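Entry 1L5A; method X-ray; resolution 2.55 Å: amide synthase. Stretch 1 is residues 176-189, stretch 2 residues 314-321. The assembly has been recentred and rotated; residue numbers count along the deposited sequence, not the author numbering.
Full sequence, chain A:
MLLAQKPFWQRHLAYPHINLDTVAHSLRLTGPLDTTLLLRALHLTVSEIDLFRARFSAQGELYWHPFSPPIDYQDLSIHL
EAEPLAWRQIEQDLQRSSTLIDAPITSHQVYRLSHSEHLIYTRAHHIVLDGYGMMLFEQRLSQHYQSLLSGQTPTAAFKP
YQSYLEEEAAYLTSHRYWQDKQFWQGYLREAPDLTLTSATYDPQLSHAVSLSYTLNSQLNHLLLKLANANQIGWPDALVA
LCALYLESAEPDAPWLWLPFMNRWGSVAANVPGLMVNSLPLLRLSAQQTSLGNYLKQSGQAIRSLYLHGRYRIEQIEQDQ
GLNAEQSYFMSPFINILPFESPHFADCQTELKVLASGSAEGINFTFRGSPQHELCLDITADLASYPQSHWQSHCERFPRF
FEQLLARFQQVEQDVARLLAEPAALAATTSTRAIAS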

ATOM      1  N   ARG A 176      -2.768  -7.368   6.201  1.00 40.21           N
ATOM      2  CA  ARG A 176      -1.593  -6.842   6.918  1.00 40.32           C
ATOM      3  C   ARG A 176      -1.687  -7.222   8.402  1.00 40.48           C
ATOM      4  O   ARG A 176      -0.699  -7.584   9.027  1.00 37.87           O
ATOM      5  CB  ARG A 176      -1.520  -5.321   6.785  1.00 37.92           C
ATOM      6  CG  ARG A 176      -0.134  -4.744   6.930  1.00 50.29           C
ATOM      7  CD  ARG A 176      -0.194  -3.269   7.287  1.00 61.70           C
ATOM      8  NE  ARG A 176       1.080  -2.570   7.101  1.00 79.44           N
ATOM      9  CZ  ARG A 176       2.281  -3.038   7.454  1.00 85.12           C
ATOM     10  NH1 ARG A 176       2.414  -4.235   8.022  1.00 82.51           N
ATOM     11  NH2 ARG A 176       3.359  -2.290   7.244  1.00 83.94           N
ATOM     12  N   TYR A 177      -2.891  -7.131   8.953  1.00 37.50           N
ATOM     13  CA  TYR A 177      -3.127  -7.501  10.336  1.00 40.98           C
ATOM     14  C   TYR A 177      -2.558  -8.904  10.540  1.00 42.21           C
ATOM     15  O   TYR A 177      -1.822  -9.164  11.499  1.00 43.08           O
ATOM     16  CB  TYR A 177      -4.630  -7.521  10.617  1.00 39.02           C
ATOM     17  CG  TYR A 177      -4.997  -7.905  12.023  1.00 35.58           C
ATOM     18  CD1 TYR A 177      -4.830  -7.006  13.077  1.00 39.33           C
ATOM     19  CD2 TYR A 177      -5.508  -9.172  12.309  1.00 37.58           C
ATOM     20  CE1 TYR A 177      -5.167  -7.363  14.390  1.00 33.71           C
ATOM     21  CE2 TYR A 177      -5.848  -9.539  13.614  1.00 39.25           C
ATOM     22  CZ  TYR A 177      -5.674  -8.625  14.654  1.00 38.97           C
ATOM     23  OH  TYR A 177      -6.006  -8.973  15.951  1.00 40.09           O
ATOM     24  N   TRP A 178      -2.898  -9.811   9.631  1.00 41.01           N
ATOM     25  CA  TRP A 178      -2.404 -11.161   9.760  1.00 40.93           C
ATOM     26  C   TRP A 178      -0.926 -11.337   9.475  1.00 40.09           C
ATOM     27  O   TRP A 178      -0.274 -12.194  10.076  1.00 35.06           O
ATOM     28  CB  TRP A 178      -3.281 -12.123   8.977  1.00 40.66           C
ATOM     29  CG  TRP A 178      -4.226 -12.722   9.956  1.00 47.93           C
ATOM     30  CD1 TRP A 178      -3.907 -13.606  10.964  1.00 56.06           C
ATOM     31  CD2 TRP A 178      -5.586 -12.353  10.173  1.00 37.20           C
ATOM     32  NE1 TRP A 178      -4.983 -13.797  11.799  1.00 50.56           N
ATOM     33  CE2 TRP A 178      -6.028 -13.041  11.340  1.00 50.15           C
ATOM     34  CE3 TRP A 178      -6.471 -11.513   9.510  1.00 29.88           C
ATOM     35  CZ2 TRP A 178      -7.319 -12.905  11.847  1.00 39.91           C
ATOM     36  CZ3 TRP A 178      -7.755 -11.376  10.013  1.00 44.80           C
ATOM     37  CH2 TRP A 178      -8.166 -12.071  11.173  1.00 44.47           C
ATOM     38  N   GLN A 179      -0.374 -10.514   8.596  1.00 38.10           N
ATOM     39  CA  GLN A 179       1.055 -10.599   8.359  1.00 44.36           C
ATOM     40  C   GLN A 179       1.737 -10.126   9.641  1.00 44.74           C
ATOM     41  O   GLN A 179       2.768 -10.660  10.041  1.00 46.96           O
ATOM     42  CB  GLN A 179       1.482  -9.688   7.221  1.00 43.38           C
ATOM     43  CG  GLN A 179       1.011 -10.138   5.867  1.00 65.03           C
ATOM     44  CD  GLN A 179       1.056  -9.016   4.851  1.00 72.28           C
ATOM     45  OE1 GLN A 179       1.988  -8.195   4.847  1.00 65.51           O
ATOM     46  NE2 GLN A 179       0.049  -8.972   3.975  1.00 72.59           N
ATOM     47  N   ASP A 180       1.157  -9.117  10.282  1.00 41.50           N
ATOM     48  CA  ASP A 180       1.744  -8.588  11.500  1.00 40.13           C
ATOM     49  C   ASP A 180       1.737  -9.654  12.596  1.00 39.86           C
ATOM     50  O   ASP A 180       2.786  -9.946  13.174  1.00 34.53           O
ATOM     51  CB  ASP A 180       1.016  -7.306  11.954  1.00 37.54           C
ATOM     52  CG  ASP A 180       1.378  -6.087  11.091  1.00 40.53           C
ATOM     53  OD1 ASP A 180       2.442  -6.105  10.422  1.00 37.93           O
ATOM     54  OD2 ASP A 180       0.607  -5.102  11.100  1.00 34.20           O
ATOM     55  N   LYS A 181       0.577 -10.247  12.873  1.00 34.36           N
ATOM     56  CA  LYS A 181       0.510 -11.293  13.887  1.00 34.68           C
ATOM     57  C   LYS A 181       1.576 -12.339  13.579  1.00 40.56           C
ATOM     58  O   LYS A 181       2.331 -12.764  14.459  1.00 44.62           O
ATOM     59  CB  LYS A 181      -0.856 -11.961  13.876  1.00 34.30           C
ATOM     60  CG  LYS A 181      -0.923 -13.208  14.721  1.00 28.92           C
ATOM     61  CD  LYS A 181      -2.350 -13.677  14.851  1.00 32.97           C
ATOM     62  CE  LYS A 181      -2.442 -14.928  15.692  1.00 35.10           C
ATOM     63  NZ  LYS A 181      -3.867 -15.229  16.012  1.00 46.68           N
ATOM     64  N   GLN A 182       1.626 -12.744  12.315  1.00 44.56           N
ATOM     65  CA  GLN A 182       2.593 -13.725  11.842  1.00 45.87           C
ATOM     66  C   GLN A 182       4.002 -13.322  12.287  1.00 42.74           C
ATOM     67  O   GLN A 182       4.714 -14.095  12.927  1.00 40.57           O
ATOM     68  CB  GLN A 182       2.539 -13.794  10.313  1.00 55.04           C
ATOM     69  CG  GLN A 182       3.397 -14.881   9.695  1.00 70.35           C
ATOM     70  CD  GLN A 182       2.847 -16.272   9.965  1.00 79.20           C
ATOM     71  OE1 GLN A 182       2.394 -16.572  11.078  1.00 80.89           O
ATOM     72  NE2 GLN A 182       2.890 -17.135   8.948  1.00 79.41           N
ATOM     73  N   PHE A 183       4.376 -12.088  11.969  1.00 36.87           N
ATOM     74  CA  PHE A 183       5.690 -11.574  12.292  1.00 35.80           C
ATOM     75  C   PHE A 183       6.063 -11.549  13.777  1.00 41.50           C
ATOM     76  O   PHE A 183       7.179 -11.955  14.136  1.00 40.07           O
ATOM     77  CB  PHE A 183       5.854 -10.175  11.697  1.00 35.17           C
ATOM     78  CG  PHE A 183       7.064  -9.437  12.206  1.00 38.53           C
ATOM     79  CD1 PHE A 183       8.280  -9.544  11.558  1.00 31.63           C
ATOM     80  CD2 PHE A 183       6.986  -8.662  13.369  1.00 39.18           C
ATOM     81  CE1 PHE A 183       9.410  -8.894  12.054  1.00 34.13           C
ATOM     82  CE2 PHE A 183       8.101  -8.013  13.875  1.00 38.17           C
ATOM     83  CZ  PHE A 183       9.323  -8.130  13.215  1.00 41.20           C
ATOM     84  N   TRP A 184       5.168 -11.066  14.639  1.00 36.40           N
ATOM     85  CA  TRP A 184       5.506 -11.011  16.058  1.00 39.78           C
ATOM     86  C   TRP A 184       5.590 -12.422  16.586  1.00 40.23           C
ATOM     87  O   TRP A 184       6.446 -12.727  17.410  1.00 39.26           O
ATOM     88  CB  TRP A 184       4.490 -10.186  16.875  1.00 33.89           C
ATOM     89  CG  TRP A 184       4.566  -8.738  16.560  1.00 35.70           C
ATOM     90  CD1 TRP A 184       3.731  -8.042  15.733  1.00 30.10           C
ATOM     91  CD2 TRP A 184       5.636  -7.837  16.899  1.00 32.87           C
ATOM     92  NE1 TRP A 184       4.222  -6.774  15.522  1.00 31.19           N
ATOM     93  CE2 TRP A 184       5.386  -6.619  16.224  1.00 26.09           C
ATOM     94  CE3 TRP A 184       6.783  -7.945  17.698  1.00 29.04           C
ATOM     95  CZ2 TRP A 184       6.237  -5.516  16.322  1.00 28.91           C
ATOM     96  CZ3 TRP A 184       7.640  -6.843  17.797  1.00 28.43           C
ATOM     97  CH2 TRP A 184       7.358  -5.645  17.111  1.00 33.21           C
ATOM     98  N   GLN A 185       4.715 -13.287  16.091  1.00 37.56           N
ATOM     99  CA  GLN A 185       4.719 -14.684  16.513  1.00 43.94           C
ATOM    100  C   GLN A 185       6.093 -15.341  16.256  1.00 45.86           C
ATOM    101  O   GLN A 185       6.649 -16.033  17.108  1.00 43.18           O
ATOM    102  CB  GLN A 185       3.650 -15.431  15.745  1.00 43.88           C
ATOM    103  CG  GLN A 185       3.275 -16.769  16.309  1.00 52.58           C
ATOM    104  CD  GLN A 185       2.189 -17.420  15.471  1.00 65.54           C
ATOM    105  OE1 GLN A 185       2.451 -17.906  14.362  1.00 68.62           O
ATOM    106  NE2 GLN A 185       0.953 -17.405  15.981  1.00 64.04           N
ATOM    107  N   GLY A 186       6.645 -15.106  15.075  1.00 42.31           N
ATOM    108  CA  GLY A 186       7.920 -15.702  14.764  1.00 37.93           C
ATOM    109  C   GLY A 186       9.065 -15.044  15.482  1.00 40.66           C
ATOM    110  O   GLY A 186      10.016 -15.714  15.872  1.00 44.95           O
ATOM    111  N   TYR A 187       8.969 -13.728  15.653  1.00 39.93           N
ATOM    112  CA  TYR A 187       9.999 -12.936  16.317  1.00 33.82           C
ATOM    113  C   TYR A 187      10.244 -13.429  17.736  1.00 39.95           C
ATOM    114  O   TYR A 187      11.393 -13.592  18.159  1.00 37.09           O
ATOM    115  CB  TYR A 187       9.566 -11.475  16.375  1.00 35.35           C
ATOM    116  CG  TYR A 187      10.672 -10.510  16.749  1.00 32.02           C
ATOM    117  CD1 TYR A 187      11.875 -10.510  16.054  1.00 26.45           C
ATOM    118  CD2 TYR A 187      10.484  -9.544  17.742  1.00 27.15           C
ATOM    119  CE1 TYR A 187      12.867  -9.574  16.317  1.00 31.97           C
ATOM    120  CE2 TYR A 187      11.484  -8.593  18.022  1.00 31.92           C
ATOM    121  CZ  TYR A 187      12.668  -8.617  17.297  1.00 36.29           C
ATOM    122  OH  TYR A 187      13.657  -7.683  17.526  1.00 48.90           O
ATOM    123  N   LEU A 188       9.155 -13.654  18.464  1.00 36.58           N
ATOM    124  CA  LEU A 188       9.243 -14.114  19.839  1.00 42.91           C
ATOM    125  C   LEU A 188       9.606 -15.590  19.948  1.00 43.61           C
ATOM    126  O   LEU A 188      10.309 -15.975  20.873  1.00 50.14           O
ATOM    127  CB  LEU A 188       7.926 -13.850  20.594  1.00 35.57           C
ATOM    128  CG  LEU A 188       7.365 -12.416  20.567  1.00 38.64           C
ATOM    129  CD1 LEU A 188       6.163 -12.290  21.534  1.00 27.77           C
ATOM    130  CD2 LEU A 188       8.461 -11.426  20.921  1.00 32.14           C
ATOM    131  N   ARG A 189       9.140 -16.411  19.012  1.00 49.12           N
ATOM    132  CA  ARG A 189       9.428 -17.850  19.056  1.00 54.07           C
ATOM    133  C   ARG A 189      10.923 -18.106  18.993  1.00 53.70           C
ATOM    134  O   ARG A 189      11.482 -18.841  19.809  1.00 51.93           O
ATOM    135  CB  ARG A 189       8.734 -18.560  17.896  1.00 59.19           C
ATOM    136  CG  ARG A 189       8.825 -20.082  17.926  1.00 66.33           C
ATOM    137  CD  ARG A 189       7.630 -20.685  17.193  1.00 74.84           C
ATOM    138  NE  ARG A 189       6.376 -20.319  17.856  1.00 85.09           N
ATOM    139  CZ  ARG A 189       5.245 -19.998  17.228  1.00 87.46           C
ATOM    140  NH1 ARG A 189       5.195 -19.988  15.899  1.00 84.35           N
ATOM    141  NH2 ARG A 189       4.160 -19.688  17.934  1.00 84.31           N
ATOM    142  N   GLU A 314      -0.920  -5.481  23.328  1.00 27.94           N
ATOM    143  CA  GLU A 314      -1.912  -6.129  24.177  1.00 28.21           C
ATOM    144  C   GLU A 314      -2.377  -7.368  23.457  1.00 33.31           C
ATOM    145  O   GLU A 314      -2.623  -8.407  24.077  1.00 38.78           O
ATOM    146  CB  GLU A 314      -3.122  -5.217  24.437  1.00 26.23           C
ATOM    147  CG  GLU A 314      -2.834  -3.963  25.266  1.00 26.41           C
ATOM    148  CD  GLU A 314      -2.201  -2.839  24.458  1.00 33.83           C
ATOM    149  OE1 GLU A 314      -2.169  -2.955  23.212  1.00 37.38           O
ATOM    150  OE2 GLU A 314      -1.759  -1.830  25.065  1.00 33.50           O
ATOM    151  N   GLN A 315      -2.496  -7.244  22.134  1.00 39.54           N
ATOM    152  CA  GLN A 315      -2.936  -8.347  21.283  1.00 34.09           C
ATOM    153  C   GLN A 315      -1.852  -9.418  21.305  1.00 30.95           C
ATOM    154  O   GLN A 315      -2.148 -10.601  21.436  1.00 29.24           O
ATOM    155  CB  GLN A 315      -3.173  -7.867  19.842  1.00 28.15           C
ATOM    156  CG  GLN A 315      -3.709  -8.960  18.919  1.00 21.43           C
ATOM    157  CD  GLN A 315      -5.029  -9.474  19.420  1.00 36.88           C
ATOM    158  OE1 GLN A 315      -5.982  -8.707  19.580  1.00 40.75           O
ATOM    159  NE2 GLN A 315      -5.100 -10.771  19.691  1.00 34.30           N
ATOM    160  N   ILE A 316      -0.598  -8.992  21.170  1.00 25.11           N
ATOM    161  CA  ILE A 316       0.516  -9.923  21.222  1.00 29.80           C
ATOM    162  C   ILE A 316       0.418 -10.675  22.562  1.00 32.20           C
ATOM    163  O   ILE A 316       0.491 -11.897  22.584  1.00 35.02           O
ATOM    164  CB  ILE A 316       1.889  -9.204  21.140  1.00 28.34           C
ATOM    165  CG1 ILE A 316       2.051  -8.518  19.783  1.00 24.26           C
ATOM    166  CG2 ILE A 316       3.006 -10.206  21.336  1.00 30.38           C
ATOM    167  CD1 ILE A 316       3.432  -7.906  19.562  1.00 20.68           C
ATOM    168  N   GLU A 317       0.220  -9.955  23.663  1.00 28.62           N
ATOM    169  CA  GLU A 317       0.112 -10.620  24.961  1.00 39.81           C
ATOM    170  C   GLU A 317      -0.885 -11.775  24.857  1.00 44.40           C
ATOM    171  O   GLU A 317      -0.585 -12.900  25.282  1.00 45.01           O
ATOM    172  CB  GLU A 317      -0.334  -9.652  26.074  1.00 29.65           C
ATOM    173  CG  GLU A 317       0.646  -8.511  26.389  1.00 31.18           C
ATOM    174  CD  GLU A 317       0.114  -7.544  27.455  1.00 38.09           C
ATOM    175  OE1 GLU A 317      -1.123  -7.337  27.527  1.00 36.44           O
ATOM    176  OE2 GLU A 317       0.935  -6.983  28.218  1.00 47.15           O
ATOM    177  N   GLN A 318      -2.064 -11.504  24.296  1.00 43.64           N
ATOM    178  CA  GLN A 318      -3.079 -12.551  24.148  1.00 47.73           C
ATOM    179  C   GLN A 318      -2.566 -13.690  23.268  1.00 45.56           C
ATOM    180  O   GLN A 318      -2.757 -14.865  23.582  1.00 44.88           O
ATOM    181  CB  GLN A 318      -4.364 -12.005  23.520  1.00 46.59           C
ATOM    182  CG  GLN A 318      -5.271 -11.208  24.438  1.00 60.23           C
ATOM    183  CD  GLN A 318      -6.602 -10.878  23.767  1.00 70.23           C
ATOM    184  OE1 GLN A 318      -7.344 -11.791  23.379  1.00 67.31           O
ATOM    185  NE2 GLN A 318      -6.908  -9.573  23.615  1.00 60.40           N
ATOM    186  N   ASP A 319      -1.922 -13.332  22.163  1.00 38.43           N
ATOM    187  CA  ASP A 319      -1.405 -14.321  21.235  1.00 39.45           C
ATOM    188  C   ASP A 319      -0.395 -15.235  21.917  1.00 43.45           C
ATOM    189  O   ASP A 319      -0.320 -16.424  21.620  1.00 46.29           O
ATOM    190  CB  ASP A 319      -0.748 -13.641  20.028  1.00 28.33           C
ATOM    191  CG  ASP A 319      -1.756 -12.979  19.092  1.00 37.41           C
ATOM    192  OD1 ASP A 319      -2.990 -13.079  19.313  1.00 35.22           O
ATOM    193  OD2 ASP A 319      -1.306 -12.347  18.118  1.00 47.17           O
ATOM    194  N   GLN A 320       0.375 -14.679  22.842  1.00 44.67           N
ATOM    195  CA  GLN A 320       1.390 -15.446  23.546  1.00 37.93           C
ATOM    196  C   GLN A 320       0.853 -16.182  24.756  1.00 35.44           C
ATOM    197  O   GLN A 320       1.630 -16.677  25.555  1.00 42.85           O
ATOM    198  CB  GLN A 320       2.525 -14.538  23.993  1.00 34.89           C
ATOM    199  CG  GLN A 320       3.252 -13.882  22.872  1.00 41.90           C
ATOM    200  CD  GLN A 320       4.169 -14.835  22.165  1.00 41.33           C
ATOM    201  OE1 GLN A 320       5.167 -15.286  22.733  1.00 43.54           O
ATOM    202  NE2 GLN A 320       3.844 -15.151  20.917  1.00 38.73           N
ATOM    203  N   GLY A 321      -0.460 -16.240  24.919  1.00 31.66           N
ATOM    204  CA  GLY A 321      -0.987 -16.974  26.055  1.00 36.44           C
ATOM    205  C   GLY A 321      -1.154 -16.317  27.419  1.00 43.19           C
ATOM    206  O   GLY A 321      -1.744 -16.936  28.301  1.00 43.06           O
TER

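How do the two backbones meet? Helix 176-189 and helix 314-319 cross at 62°, their axes 10.6 Å apart at closest approach. The backbones come nearest where Trp184 CA lies 7.3 Å from Ile316 CA, and no hydrogen bond links the stretches, so side-chain packing carries the contact.

What does Gln315 do at the start? Gln315 points toward the first helix, and Gln315 CD sits 3.6 Å from Tyr177 OH, a van der Waals approach. Its amide is engaged within its own helix, where Gln315 NE2 donates to Asp319 OD1 at 3.1 Å, one turn on.

Why is Ile316 central? Buried and aimed at the first helix, Ile316 lays CD1 over one face of the Trp184 indole, with Ile316 CD1 3.3 Å from Trp184 CG, a CH-pi contact with the five-membered ring. On the other branch, Ile316 CG2 reaches Leu188 CD1 at 3.8 Å, extending the apolar patch by one helical turn.

How does the contact finish? Asp319 faces the extended Lys181, with Lys181 CG 3.5 Å from Asp319 OD2; Lys181 NZ stays 4.0 Å from Asp319 OD1, so the charges attract without forming a salt bridge. Gln320, where the helix gives way, sets out sideways, but its side chain bends toward the first helix until Gln320 CD lies 3.3 Å from Leu188 CD1, covering that methyl.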